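Local atomic coordinates of putative Nitroreductase (Anabaena variabilis ATCC 29413, PDB entry 3EO7), a protein that probably acts as an FMN-dependent oxidoreductase of the nitroreductase family, binding flavin mononucleotide. Residues R80-T85 with Y128-H133; L157-L162 with Q245-G250; A385-Q390 with N413-L418. All coordinates share one frame; numbering follows the deposited sequence. Where two conformers were deposited one is given.

Contact 1 of 3, residues R80-T85 with Y128-H133; sequences RSYGLT and YQCRTH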
ATOM      1  N   ARG A  80     -15.027   3.327  -0.101  1.00 16.42           N
ATOM      2  CA  ARG A  80     -14.355   2.565   0.931  1.00 17.31           C
ATOM      3  C   ARG A  80     -12.860   2.511   0.615  1.00 19.64           C
ATOM      4  O   ARG A  80     -12.061   2.288   1.507  1.00 20.78           O
ATOM      5  CB  ARG A  80     -14.925   1.152   1.030  1.00 18.89           C
ATOM      6  CG  ARG A  80     -16.400   1.043   1.491  1.00 22.86           C
ATOM      7  CD  ARG A  80     -16.530   1.049   2.991  1.00 40.31           C
ATOM      8  NE  ARG A  80     -17.940   1.081   3.412  1.00 41.65           N
ATOM      9  CZ  ARG A  80     -18.578   2.129   3.953  1.00 45.85           C
ATOM     10  NH1 ARG A  80     -17.976   3.294   4.194  1.00 44.49           N
ATOM     11  NH2 ARG A  80     -19.861   1.997   4.292  1.00 45.52           N
ATOM     12  N   SER A  81     -12.481   2.710  -0.652  1.00 16.93           N
ATOM     13  CA  SER A  81     -11.071   2.678  -1.050  1.00 18.41           C
ATOM     14  C   SER A  81     -10.319   3.989  -0.758  1.00 18.08           C
ATOM     15  O   SER A  81      -9.197   3.957  -0.259  1.00 16.68           O
ATOM     16  CB  SER A  81     -10.903   2.373  -2.543  1.00 22.29           C
ATOM     17  OG  SER A  81     -11.292   1.046  -2.831  1.00 21.96           O
ATOM     18  N   TYR A  82     -10.908   5.122  -1.135  1.00 15.99           N
ATOM     19  CA  TYR A  82     -10.184   6.400  -1.076  1.00 17.46           C
ATOM     20  C   TYR A  82     -11.069   7.593  -0.778  1.00 16.70           C
ATOM     21  O   TYR A  82     -10.699   8.740  -1.048  1.00 17.73           O
ATOM     22  CB  TYR A  82      -9.440   6.585  -2.391  1.00 15.86           C
ATOM     23  CG  TYR A  82      -8.186   7.421  -2.371  1.00 16.11           C
ATOM     24  CD1 TYR A  82      -7.241   7.271  -1.350  1.00 16.58           C
ATOM     25  CD2 TYR A  82      -7.925   8.346  -3.369  1.00 17.21           C
ATOM     26  CE1 TYR A  82      -6.050   8.017  -1.341  1.00 17.73           C
ATOM     27  CE2 TYR A  82      -6.757   9.089  -3.367  1.00 15.38           C
ATOM     28  CZ  TYR A  82      -5.811   8.924  -2.339  1.00 16.27           C
ATOM     29  OH  TYR A  82      -4.634   9.664  -2.341  1.00 17.10           O
ATOM     30  N   GLY A  83     -12.197   7.330  -0.135  1.00 16.34           N
ATOM     31  CA  GLY A  83     -13.124   8.381   0.197  1.00 15.77           C
ATOM     32  C   GLY A  83     -12.636   9.181   1.379  1.00 15.21           C
ATOM     33  O   GLY A  83     -11.773   8.720   2.144  1.00 15.40           O
ATOM     34  N   LEU A  84     -13.213  10.367   1.535  1.00 15.38           N
ATOM     35  CA  LEU A  84     -12.935  11.206   2.716  1.00 15.24           C
ATOM     36  C   LEU A  84     -13.682  10.663   3.927  1.00 18.89           C
ATOM     37  O   LEU A  84     -14.884  10.462   3.837  1.00 18.60           O
ATOM     38  CB  LEU A  84     -13.318  12.640   2.424  1.00 15.48           C
ATOM     39  CG  LEU A  84     -12.647  13.312   1.255  1.00 16.57           C
ATOM     40  CD1 LEU A  84     -13.056  14.826   1.298  1.00 20.26           C
ATOM     41  CD2 LEU A  84     -11.109  13.084   1.232  1.00 18.49           C
ATOM     42  N   THR A  85     -12.980  10.377   5.035  1.00 14.26           N
ATOM     43  CA  THR A  85     -13.640   9.807   6.221  1.00 16.51           C
ATOM     44  C   THR A  85     -13.500  10.627   7.512  1.00 18.80           C
ATOM     45  O   THR A  85     -14.102  10.274   8.532  1.00 18.44           O
ATOM     46  CB  THR A  85     -13.198   8.348   6.432  1.00 17.66           C
ATOM     47  OG1 THR A  85     -11.832   8.312   6.842  1.00 17.20           O
ATOM     48  CG2 THR A  85     -13.419   7.545   5.179  1.00 15.20           C
ATOM     49  N   TYR A 128     -11.372  10.094 -10.139  1.00 16.19           N
ATOM     50  CA  TYR A 128     -12.131  10.026  -8.892  1.00 15.69           C
ATOM     51  C   TYR A 128     -11.893  11.293  -8.040  1.00 16.32           C
ATOM     52  O   TYR A 128     -10.786  11.586  -7.632  1.00 15.47           O
ATOM     53  CB  TYR A 128     -11.805   8.744  -8.085  1.00 15.97           C
ATOM     54  CG  TYR A 128     -12.593   8.729  -6.780  1.00 13.93           C
ATOM     55  CD1 TYR A 128     -13.995   8.705  -6.793  1.00 14.42           C
ATOM     56  CD2 TYR A 128     -11.947   8.796  -5.552  1.00 16.21           C
ATOM     57  CE1 TYR A 128     -14.730   8.785  -5.605  1.00 15.33           C
ATOM     58  CE2 TYR A 128     -12.667   8.817  -4.349  1.00 17.66           C
ATOM     59  CZ  TYR A 128     -14.052   8.825  -4.385  1.00 16.27           C
ATOM     60  OH  TYR A 128     -14.708   8.870  -3.197  1.00 16.58           O
ATOM     61  N   GLN A 129     -12.960  12.010  -7.768  1.00 15.85           N
ATOM     62  CA  GLN A 129     -12.915  13.240  -6.983  1.00 17.45           C
ATOM     63  C   GLN A 129     -13.331  12.941  -5.541  1.00 15.86           C
ATOM     64  O   GLN A 129     -14.513  12.779  -5.251  1.00 16.18           O
ATOM     65  CB  GLN A 129     -13.878  14.240  -7.601  1.00 18.47           C
ATOM     66  CG  GLN A 129     -13.433  14.751  -8.938  1.00 18.26           C
ATOM     67  CD  GLN A 129     -12.375  15.814  -8.798  1.00 29.39           C
ATOM     68  OE1 GLN A 129     -12.543  16.755  -8.019  1.00 35.68           O
ATOM     69  NE2 GLN A 129     -11.275  15.672  -9.525  1.00 22.24           N
ATOM     70  N   CYS A 130     -12.347  12.825  -4.667  1.00 16.93           N
ATOM     71  CA  CYS A 130     -12.547  12.556  -3.243  1.00 18.33           C
ATOM     72  C   CYS A 130     -13.439  13.607  -2.597  1.00 18.16           C
ATOM     73  O   CYS A 130     -14.277  13.281  -1.768  1.00 18.54           O
ATOM     74  CB  CYS A 130     -11.189  12.534  -2.509  1.00 18.46           C
ATOM     75  SG  CYS A 130     -10.057  11.224  -3.011  1.00 23.19           S
ATOM     76  N   ARG A 131     -13.292  14.863  -3.007  1.00 18.98           N
ATOM     77  CA  ARG A 131     -14.023  15.961  -2.355  1.00 19.92           C
ATOM     78  C   ARG A 131     -15.531  15.896  -2.467  1.00 20.25           C
ATOM     79  O   ARG A 131     -16.244  16.315  -1.567  1.00 22.61           O
ATOM     80  CB  ARG A 131     -13.547  17.317  -2.883  1.00 21.63           C
ATOM     81  CG  ARG A 131     -12.204  17.718  -2.339  1.00 26.15           C
ATOM     82  CD  ARG A 131     -11.730  18.946  -3.091  1.00 33.14           C
ATOM     83  NE  ARG A 131     -11.543  18.558  -4.484  1.00 40.90           N
ATOM     84  CZ  ARG A 131     -11.211  19.371  -5.475  1.00 39.90           C
ATOM     85  NH1 ARG A 131     -10.976  20.658  -5.231  1.00 42.43           N
ATOM     86  NH2 ARG A 131     -11.089  18.869  -6.706  1.00 29.83           N
ATOM     87  N   THR A 132     -16.018  15.389  -3.585  1.00 17.66           N
ATOM     88  CA  THR A 132     -17.428  15.355  -3.865  1.00 17.84           C
ATOM     89  C   THR A 132     -17.958  13.926  -4.044  1.00 17.61           C
ATOM     90  O   THR A 132     -19.155  13.724  -4.265  1.00 21.13           O
ATOM     91  CB  THR A 132     -17.685  16.168  -5.148  1.00 19.92           C
ATOM     92  OG1 THR A 132     -16.865  15.654  -6.204  1.00 20.75           O
ATOM     93  CG2 THR A 132     -17.345  17.650  -4.877  1.00 18.70           C
ATOM     94  N   HIS A 133     -17.070  12.937  -3.935  1.00 18.99           N
ATOM     95  CA  HIS A 133     -17.445  11.540  -4.205  1.00 18.61           C
ATOM     96  C   HIS A 133     -18.147  11.469  -5.578  1.00 17.14           C
ATOM     97  O   HIS A 133     -19.326  11.073  -5.726  1.00 17.07           O
ATOM     98  CB  HIS A 133     -18.284  10.887  -3.103  1.00 17.88           C
ATOM     99  CG  HIS A 133     -18.472   9.419  -3.314  1.00 17.46           C
ATOM    100  ND1 HIS A 133     -17.407   8.571  -3.556  1.00 16.95           N
ATOM    101  CD2 HIS A 133     -19.582   8.648  -3.336  1.00 17.45           C
ATOM    102  CE1 HIS A 133     -17.860   7.343  -3.723  1.00 16.98           C
ATOM    103  NE2 HIS A 133     -19.180   7.359  -3.611  1.00 15.30           N
TER
HETATM  104  O   HOH W   1     -14.891  10.882  -0.949  1.00 20.54           O
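Three hydrogen bonds grip the oxygen of water 1, lodged where the junction of helix 66-82 and strand 84-90 meets the turn leaving strand 124-129. The water accepts from Leu-84 N at 3.0 Å and donates to Cys-130 O at 2.6 Å, joining the two backbones; its third partner is Tyr-128 OH, also at 3.0 Å. That phenol oxygen has a second hydrogen bond, to His-133 ND1 at 2.7 Å. The imidazole nitrogen lies at the edge of the Tyr-128 ring, in its plane, and His-133 NE2 bonds to Ser-75 OG, which helps set the imidazole that holds the Tyr-128 hydroxyl. With CG anti to the backbone N (chi1 179°), Tyr-128 extends its ring toward segment 80-85, its hydroxyl arriving beside Gly-83 CA; Cys-130 N lies over one face of the ring, offset toward the rim. Cys-130 turns SG beside its own backbone N (chi1 -64°), bringing the sulfur to 3.6 Å from Tyr-82 CD2. The approach is an oblique sulfur-aromatic contact, 43° off the ring normal. The phenol end of Tyr-82 bonds to Ala-109 O, and its side chain comes within about 9 Å of the FMN. Leu-84 packs on the Cys-130 backbone: CD2 lies 3.8 Å from Cys-130 CB, while CG and CD1 lie against the Cys-130 carbonyl and CD1 also reaches Arg-131 CA. At the margin Arg-131 NH2 donates to a lone pair of Gln-129 OE1, and its NH1 pairs with Glu-42. One bridging water thus serves Leu-84 N and Cys-130 O, which do not bond each other directly, whereas Tyr-82 O is buried without a clear partner, Cys-130 SG at 3.2 Å being its nearest neighbour across the contact.

Contact 2 of 3, residues L157-L162 with Q245-G250; sequences LESTQL and QNISPG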
ATOM      1  N   LEU A 157      -7.354  -7.931 -18.798  1.00 18.78           N
ATOM      2  CA  LEU A 157      -8.013  -6.876 -19.582  1.00 17.80           C
ATOM      3  C   LEU A 157      -8.964  -7.378 -20.645  1.00 20.16           C
ATOM      4  O   LEU A 157      -9.855  -6.671 -21.084  1.00 18.95           O
ATOM      5  CB  LEU A 157      -6.961  -5.944 -20.213  1.00 18.78           C
ATOM      6  CG  LEU A 157      -6.241  -5.046 -19.199  1.00 18.92           C
ATOM      7  CD1 LEU A 157      -4.927  -4.515 -19.760  1.00 19.19           C
ATOM      8  CD2 LEU A 157      -7.130  -3.881 -18.760  1.00 17.90           C
ATOM      9  N   GLU A 158      -8.807  -8.615 -21.047  1.00 21.64           N
ATOM     10  CA  GLU A 158      -9.665  -9.144 -22.077  1.00 23.37           C
ATOM     11  C   GLU A 158     -11.091  -9.469 -21.551  1.00 21.40           C
ATOM     12  O   GLU A 158     -12.054  -9.294 -22.272  1.00 21.05           O
ATOM     13  CB  GLU A 158      -8.980 -10.339 -22.737  1.00 26.70           C
ATOM     14  CG  GLU A 158      -9.552 -10.627 -24.165  1.00 31.49           C
ATOM     15  CD  GLU A 158      -9.236  -9.502 -25.189  1.00 36.90           C
ATOM     16  OE1 GLU A 158      -8.075  -9.412 -25.652  1.00 55.48           O
ATOM     17  OE2 GLU A 158     -10.153  -8.731 -25.552  1.00 34.17           O
ATOM     18  N   SER A 159     -11.193  -9.884 -20.288  1.00 25.04           N
ATOM     19  CA  SER A 159     -12.436 -10.311 -19.650  1.00 28.64           C
ATOM     20  C   SER A 159     -13.251  -9.188 -18.988  1.00 25.78           C
ATOM     21  O   SER A 159     -14.472  -9.280 -18.812  1.00 29.26           O
ATOM     22  CB  SER A 159     -12.077 -11.303 -18.499  1.00 32.00           C
ATOM     23  OG  SER A 159     -10.773 -11.866 -18.663  1.00 39.71           O
ATOM     24  N   THR A 160     -12.571  -8.109 -18.686  1.00 20.98           N
ATOM     25  CA  THR A 160     -13.138  -7.030 -17.897  1.00 17.41           C
ATOM     26  C   THR A 160     -13.587  -5.824 -18.716  1.00 18.21           C
ATOM     27  O   THR A 160     -13.245  -5.691 -19.895  1.00 18.67           O
ATOM     28  CB  THR A 160     -12.114  -6.617 -16.816  1.00 16.93           C
ATOM     29  OG1 THR A 160     -10.877  -6.254 -17.448  1.00 18.83           O
ATOM     30  CG2 THR A 160     -11.902  -7.781 -15.826  1.00 16.14           C
ATOM     31  N   GLN A 161     -14.366  -4.969 -18.054  1.00 15.40           N
ATOM     32  CA  GLN A 161     -14.994  -3.806 -18.658  1.00 18.20           C
ATOM     33  C   GLN A 161     -14.577  -2.463 -18.052  1.00 15.23           C
ATOM     34  O   GLN A 161     -14.940  -1.399 -18.579  1.00 17.18           O
ATOM     35  CB  GLN A 161     -16.519  -3.965 -18.499  1.00 20.16           C
ATOM     36  CG  GLN A 161     -17.025  -5.272 -19.061  1.00 26.08           C
ATOM     37  CD  GLN A 161     -16.944  -5.289 -20.560  1.00 37.72           C
ATOM     38  OE1 GLN A 161     -17.244  -4.282 -21.209  1.00 51.05           O
ATOM     39  NE2 GLN A 161     -16.545  -6.440 -21.136  1.00 46.97           N
ATOM     40  N   LEU A 162     -13.892  -2.516 -16.917  1.00 15.62           N
ATOM     41  CA  LEU A 162     -13.356  -1.321 -16.310  1.00 18.82           C
ATOM     42  C   LEU A 162     -12.104  -1.665 -15.506  1.00 17.06           C
ATOM     43  O   LEU A 162     -11.891  -2.791 -15.124  1.00 16.06           O
ATOM     44  CB  LEU A 162     -14.377  -0.584 -15.445  1.00 20.17           C
ATOM     45  CG  LEU A 162     -14.791  -1.116 -14.078  1.00 22.37           C
ATOM     46  CD1 LEU A 162     -15.648  -0.041 -13.407  1.00 22.63           C
ATOM     47  CD2 LEU A 162     -15.533  -2.422 -14.211  1.00 19.91           C
ATOM     48  N   GLN A 245     -16.063 -13.450 -15.595  1.00 17.22           N
ATOM     49  CA  GLN A 245     -15.030 -12.623 -15.002  1.00 17.61           C
ATOM     50  C   GLN A 245     -14.375 -13.265 -13.760  1.00 19.06           C
ATOM     51  O   GLN A 245     -13.556 -12.646 -13.104  1.00 17.77           O
ATOM     52  CB  GLN A 245     -15.590 -11.219 -14.749  1.00 17.86           C
ATOM     53  CG  GLN A 245     -16.021 -10.505 -16.025  1.00 16.34           C
ATOM     54  CD  GLN A 245     -16.424  -9.059 -15.786  1.00 16.33           C
ATOM     55  OE1 GLN A 245     -15.687  -8.286 -15.155  1.00 17.42           O
ATOM     56  NE2 GLN A 245     -17.602  -8.685 -16.292  1.00 16.77           N
ATOM     57  N   ASN A 246     -14.730 -14.511 -13.432  0.50 17.11           N
ATOM     58  CA  ASN A 246     -14.085 -15.233 -12.322  0.50 19.32           C
ATOM     59  C   ASN A 246     -12.866 -15.952 -12.911  0.50 19.94           C
ATOM     60  O   ASN A 246     -12.798 -17.181 -12.977  0.50 20.59           O
ATOM     61  CB  ASN A 246     -15.024 -16.221 -11.616  0.50 18.09           C
ATOM     62  CG  ASN A 246     -14.378 -16.872 -10.376  0.50 19.93           C
ATOM     63  OD1 ASN A 246     -13.387 -16.376  -9.829  0.50 17.36           O
ATOM     64  ND2 ASN A 246     -14.946 -18.002  -9.940  0.50 24.37           N
ATOM     65  N   ILE A 247     -11.897 -15.143 -13.304  1.00 19.89           N
ATOM     66  CA  ILE A 247     -10.694 -15.609 -13.992  1.00 20.33           C
ATOM     67  C   ILE A 247      -9.553 -15.833 -13.050  1.00 19.34           C
ATOM     68  O   ILE A 247      -9.508 -15.302 -11.937  1.00 18.32           O
ATOM     69  CB  ILE A 247     -10.254 -14.616 -15.096  1.00 21.08           C
ATOM     70  CG1 ILE A 247      -9.892 -13.254 -14.514  1.00 21.17           C
ATOM     71  CG2 ILE A 247     -11.358 -14.486 -16.172  1.00 24.26           C
ATOM     72  CD1 ILE A 247      -9.304 -12.283 -15.510  1.00 22.53           C
ATOM     73  N   SER A 248      -8.589 -16.615 -13.515  1.00 16.54           N
ATOM     74  CA  SER A 248      -7.416 -16.904 -12.739  1.00 18.12           C
ATOM     75  C   SER A 248      -6.571 -15.669 -12.471  1.00 19.11           C
ATOM     76  O   SER A 248      -6.404 -14.845 -13.357  1.00 18.63           O
ATOM     77  CB  SER A 248      -6.556 -17.901 -13.517  1.00 23.67           C
ATOM     78  OG  SER A 248      -5.260 -17.991 -12.988  1.00 31.87           O
ATOM     79  N   PRO A 249      -6.012 -15.556 -11.252  1.00 19.11           N
ATOM     80  CA  PRO A 249      -5.028 -14.489 -11.064  1.00 21.70           C
ATOM     81  C   PRO A 249      -3.881 -14.648 -12.057  1.00 23.42           C
ATOM     82  O   PRO A 249      -3.584 -15.766 -12.495  1.00 21.77           O
ATOM     83  CB  PRO A 249      -4.527 -14.693  -9.646  1.00 21.10           C
ATOM     84  CG  PRO A 249      -5.674 -15.427  -8.947  1.00 23.33           C
ATOM     85  CD  PRO A 249      -6.243 -16.333 -10.020  1.00 21.91           C
ATOM     86  N   GLY A 250      -3.256 -13.546 -12.424  1.00 22.88           N
ATOM     87  CA  GLY A 250      -2.240 -13.549 -13.477  1.00 24.75           C
ATOM     88  C   GLY A 250      -0.909 -12.988 -13.084  1.00 22.92           C
ATOM     89  O   GLY A 250      -0.548 -13.006 -11.933  1.00 23.16           O
TER
HETATM   90  O   HOH W   2     -15.314  -5.698 -15.415  1.00 17.95           O
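The flat carboxamide of Gln-245 lies against the backbone of the opposing segment, with Ser-159 O over one of its faces, 3.6 Å from Gln-245 CD. The two polar ends of the group are engaged: Gln-245 OE1 accepts from water 2 at 2.6 Å and from Asp-239 N, and NE2 bonds to Asp-242. Water 2 in turn accepts from Gln-161 N at 2.9 Å, so it bridges the two segments, between which there is no direct hydrogen bond. An extended chain beyond CG (chi2 -173°) carries the amide across Ser-159, and Gln-245 CG itself comes to 3.4 Å from Ser-159 O. Thr-160 crosses this chain obliquely, its methyl CG2 reaching Gln-245 OE1 at 3.9 Å, while its hydroxyl bonds back to Ala-156 O. Ile-247 sets two methyls against the serine hydroxyl: CD1 is 3.5 Å and CG2 3.7 Å from Ser-159 OG. That hydroxyl is nearly eclipsed with its own backbone N (chi1 -20°) and makes a weak hydrogen bond to Pro-155 O. An inverse gamma turn centred on Asn-246, closed by a weak bond from Ile-247 N to Gln-245 O, reverses the chain before Ile-247, whose side chain points toward Ser-159. The contact lies where the chain enters strand 162-169, beside the loop that follows its antiparallel neighbour 229-239 in the seven-stranded sheet.

Contact 3 of 3, residues A385-Q390 with N413-L418; sequences AVCGVQ and NFRREL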
ATOM      1  N   ALA A 385       9.297  -6.843  16.701  1.00 14.59           N
ATOM      2  CA  ALA A 385       9.826  -6.487  18.011  1.00 15.56           C
ATOM      3  C   ALA A 385       8.632  -6.501  18.967  1.00 17.77           C
ATOM      4  O   ALA A 385       7.666  -5.746  18.798  1.00 19.38           O
ATOM      5  CB  ALA A 385      10.503  -5.109  18.001  1.00 13.42           C
ATOM      6  N   VAL A 386       8.702  -7.350  19.985  1.00 16.40           N
ATOM      7  CA  VAL A 386       7.637  -7.484  20.969  1.00 15.38           C
ATOM      8  C   VAL A 386       8.092  -6.880  22.284  1.00 14.95           C
ATOM      9  O   VAL A 386       9.118  -7.296  22.829  1.00 16.28           O
ATOM     10  CB  VAL A 386       7.289  -8.991  21.160  1.00 17.10           C
ATOM     11  CG1 VAL A 386       6.338  -9.210  22.310  1.00 16.11           C
ATOM     12  CG2 VAL A 386       6.761  -9.604  19.805  1.00 17.03           C
ATOM     13  N   CYS A 387       7.351  -5.890  22.788  1.00 15.04           N
ATOM     14  CA  CYS A 387       7.655  -5.274  24.065  1.00 16.59           C
ATOM     15  C   CYS A 387       6.592  -5.496  25.103  1.00 16.53           C
ATOM     16  O   CYS A 387       6.905  -5.490  26.284  1.00 17.13           O
ATOM     17  CB  CYS A 387       7.851  -3.773  23.912  1.00 16.99           C
ATOM     18  SG  CYS A 387       9.259  -3.414  22.827  1.00 21.27           S
ATOM     19  N   GLY A 388       5.348  -5.665  24.672  1.00 17.81           N
ATOM     20  CA  GLY A 388       4.226  -5.848  25.583  1.00 16.74           C
ATOM     21  C   GLY A 388       3.120  -6.712  25.049  1.00 14.64           C
ATOM     22  O   GLY A 388       2.044  -6.225  24.759  1.00 18.24           O
ATOM     23  N   VAL A 389       3.378  -8.005  24.898  1.00 16.37           N
ATOM     24  CA  VAL A 389       2.378  -8.949  24.444  1.00 15.67           C
ATOM     25  C   VAL A 389       2.300  -9.992  25.527  1.00 18.95           C
ATOM     26  O   VAL A 389       3.281 -10.704  25.802  1.00 18.77           O
ATOM     27  CB  VAL A 389       2.684  -9.551  23.061  1.00 14.91           C
ATOM     28  CG1 VAL A 389       1.640 -10.650  22.720  1.00 16.85           C
ATOM     29  CG2 VAL A 389       2.725  -8.454  22.006  1.00 15.89           C
ATOM     30  N   GLN A 390       1.170 -10.066  26.225  0.50 19.32           N
ATOM     31  CA  GLN A 390       1.117 -11.024  27.322  0.50 20.60           C
ATOM     32  C   GLN A 390       1.266 -12.427  26.768  0.50 21.01           C
ATOM     33  O   GLN A 390       0.751 -12.769  25.709  0.50 21.28           O
ATOM     34  CB  GLN A 390      -0.109 -10.898  28.220  0.50 23.08           C
ATOM     35  CG  GLN A 390      -1.407 -11.204  27.582  0.50 27.74           C
ATOM     36  CD  GLN A 390      -2.425 -11.718  28.593  0.50 25.78           C
ATOM     37  OE1 GLN A 390      -2.325 -11.449  29.795  0.50 32.14           O
ATOM     38  NE2 GLN A 390      -3.400 -12.462  28.104  0.50 14.66           N
ATOM     39  N   ASN A 413      14.196  -6.178  26.235  1.00 16.43           N
ATOM     40  CA  ASN A 413      13.169  -5.128  26.215  1.00 17.52           C
ATOM     41  C   ASN A 413      13.715  -4.029  25.292  1.00 17.17           C
ATOM     42  O   ASN A 413      14.722  -3.385  25.616  1.00 16.32           O
ATOM     43  CB  ASN A 413      12.962  -4.578  27.636  1.00 21.50           C
ATOM     44  CG  ASN A 413      11.949  -3.451  27.672  1.00 26.56           C
ATOM     45  OD1 ASN A 413      11.935  -2.606  26.805  1.00 21.87           O
ATOM     46  ND2 ASN A 413      11.124  -3.416  28.706  1.00 41.61           N
ATOM     47  N   PHE A 414      13.068  -3.831  24.153  1.00 17.38           N
ATOM     48  CA  PHE A 414      13.538  -2.918  23.120  1.00 15.97           C
ATOM     49  C   PHE A 414      12.858  -1.528  23.088  1.00 16.09           C
ATOM     50  O   PHE A 414      13.057  -0.779  22.123  1.00 15.59           O
ATOM     51  CB  PHE A 414      13.361  -3.571  21.743  1.00 19.33           C
ATOM     52  CG  PHE A 414      14.375  -4.651  21.435  1.00 16.67           C
ATOM     53  CD1 PHE A 414      15.722  -4.328  21.316  1.00 20.58           C
ATOM     54  CD2 PHE A 414      13.981  -5.947  21.186  1.00 16.90           C
ATOM     55  CE1 PHE A 414      16.656  -5.286  20.986  1.00 23.39           C
ATOM     56  CE2 PHE A 414      14.910  -6.926  20.873  1.00 15.77           C
ATOM     57  CZ  PHE A 414      16.235  -6.608  20.758  1.00 18.89           C
ATOM     58  N   ARG A 415      12.084  -1.190  24.119  1.00 16.51           N
ATOM     59  CA  ARG A 415      11.316   0.075  24.090  1.00 16.44           C
ATOM     60  C   ARG A 415      12.180   1.287  23.824  1.00 15.73           C
ATOM     61  O   ARG A 415      11.842   2.127  22.964  1.00 15.83           O
ATOM     62  CB  ARG A 415      10.540   0.271  25.379  1.00 16.98           C
ATOM     63  CG  ARG A 415       9.377  -0.699  25.556  1.00 17.45           C
ATOM     64  CD  ARG A 415       8.507  -0.317  26.737  1.00 20.30           C
ATOM     65  NE  ARG A 415       7.484  -1.344  26.929  1.00 19.69           N
ATOM     66  CZ  ARG A 415       6.391  -1.441  26.186  1.00 19.08           C
ATOM     67  NH1 ARG A 415       6.143  -0.570  25.208  1.00 19.18           N
ATOM     68  NH2 ARG A 415       5.523  -2.418  26.431  1.00 20.63           N
ATOM     69  N   ARG A 416      13.282   1.407  24.563  1.00 16.83           N
ATOM     70  CA  ARG A 416      14.176   2.575  24.416  1.00 18.69           C
ATOM     71  C   ARG A 416      14.757   2.657  23.022  1.00 18.54           C
ATOM     72  O   ARG A 416      14.805   3.717  22.397  1.00 17.35           O
ATOM     73  CB  ARG A 416      15.300   2.497  25.455  1.00 18.68           C
ATOM     74  CG  ARG A 416      16.193   3.699  25.516  1.00 29.11           C
ATOM     75  CD  ARG A 416      17.363   3.491  26.512  1.00 35.87           C
ATOM     76  NE  ARG A 416      18.106   2.261  26.183  1.00 57.17           N
ATOM     77  CZ  ARG A 416      19.023   2.130  25.216  1.00 59.65           C
ATOM     78  NH1 ARG A 416      19.359   3.150  24.431  1.00 66.22           N
ATOM     79  NH2 ARG A 416      19.602   0.947  25.028  1.00 63.12           N
ATOM     80  N   GLU A 417      15.172   1.497  22.532  0.50 15.56           N
ATOM     81  CA  GLU A 417      15.727   1.368  21.215  0.50 16.14           C
ATOM     82  C   GLU A 417      14.735   1.739  20.131  0.50 15.57           C
ATOM     83  O   GLU A 417      15.064   2.498  19.235  0.50 15.00           O
ATOM     84  CB  GLU A 417      16.202  -0.062  20.979  0.50 17.54           C
ATOM     85  CG  GLU A 417      17.418  -0.467  21.806  0.50 19.50           C
ATOM     86  CD  GLU A 417      17.190  -0.861  23.279  0.50 15.30           C
ATOM     87  OE1 GLU A 417      16.077  -0.842  23.884  0.50  7.69           O
ATOM     88  OE2 GLU A 417      18.237  -1.190  23.864  0.50 30.43           O
ATOM     89  N   LEU A 418      13.519   1.215  20.235  1.00 15.72           N
ATOM     90  CA  LEU A 418      12.476   1.452  19.226  1.00 15.19           C
ATOM     91  C   LEU A 418      12.084   2.930  19.208  1.00 14.88           C
ATOM     92  O   LEU A 418      11.818   3.510  18.169  1.00 16.57           O
ATOM     93  CB  LEU A 418      11.278   0.561  19.500  1.00 16.18           C
ATOM     94  CG  LEU A 418      11.454  -0.952  19.228  1.00 16.61           C
ATOM     95  CD1 LEU A 418      10.355  -1.717  19.961  1.00 14.98           C
ATOM     96  CD2 LEU A 418      11.515  -1.228  17.697  1.00 19.16           C
TER
HETATM   97  O   HOH W   3      11.408  -5.887  23.464  1.00 19.84           O
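An Asx turn opens helix 415-421, and the helix start packs on strand 381-390 where the strand is interrupted. Asn-413 OD1 accepts from Arg-415 N at 3.0 Å in a nearly straight bond (166°), approached almost along the C=O axis; Phe-414 takes the N-cap position between them. Water 3 links the segments by accepting from Phe-414 N at 2.7 Å and donating to Val-386 O at 2.8 Å. Cys-387 carries most of the side-chain contact. Its CB sits over the centre of one face of the Arg-415 guanidinium, 3.6 Å from CZ, and its SG, beside its own backbone N (chi1 -62°), meets Leu-418 CD1 at 3.5 Å. Extended from CG to NE, the Arg-415 side chain runs alongside Cys-387, its CG also touching the cysteine, and its NH1 is held by Arg-429 O. An alanine in place of Arg-415 would remove the guanidinium over Cys-387 CB and its bond to Arg-429 O, and would probably leave the helix start less firmly packed on the strand. Side chains alternate at the strand's end: Ala-385 and Cys-387 point toward the helix start, Val-386 away. The chain runs up strand 381-390, back along 395-400 and up again along 405-411 in an antiparallel meander, and then lays the helix on the sheet. Near Gly-388 the guanidinium comes so close that a CB there would clash with Arg-415 NH2. Farther along the helix, Leu-418 CD1 rests 3.9 Å from Ala-385 CB, and Leu-418 continues onto Val-434 and Phe-436 of strand 433-439.

Overall arrangement
Contacts 1 and 3 are buried, whereas contact 2 is only partly so and lies away from the flavin. Contacts 1 and 2 both border the seven-stranded antiparallel sheet, at strands 124-129, 162-169 and 229-239, their centres 25 Å apart. Contact 3 belongs to the mixed sheet in the second nitroreductase-like part of the chain, on the opposite side of the molecule's centre from contact 2 and 45 Å from it between centres. Each has a water bridging its segments, but the side chains differ: sulfur and aromatic packing nearest the FMN in contact 1, amide and aliphatic groups in contact 2, a guanidinium on a cysteine in contact 3.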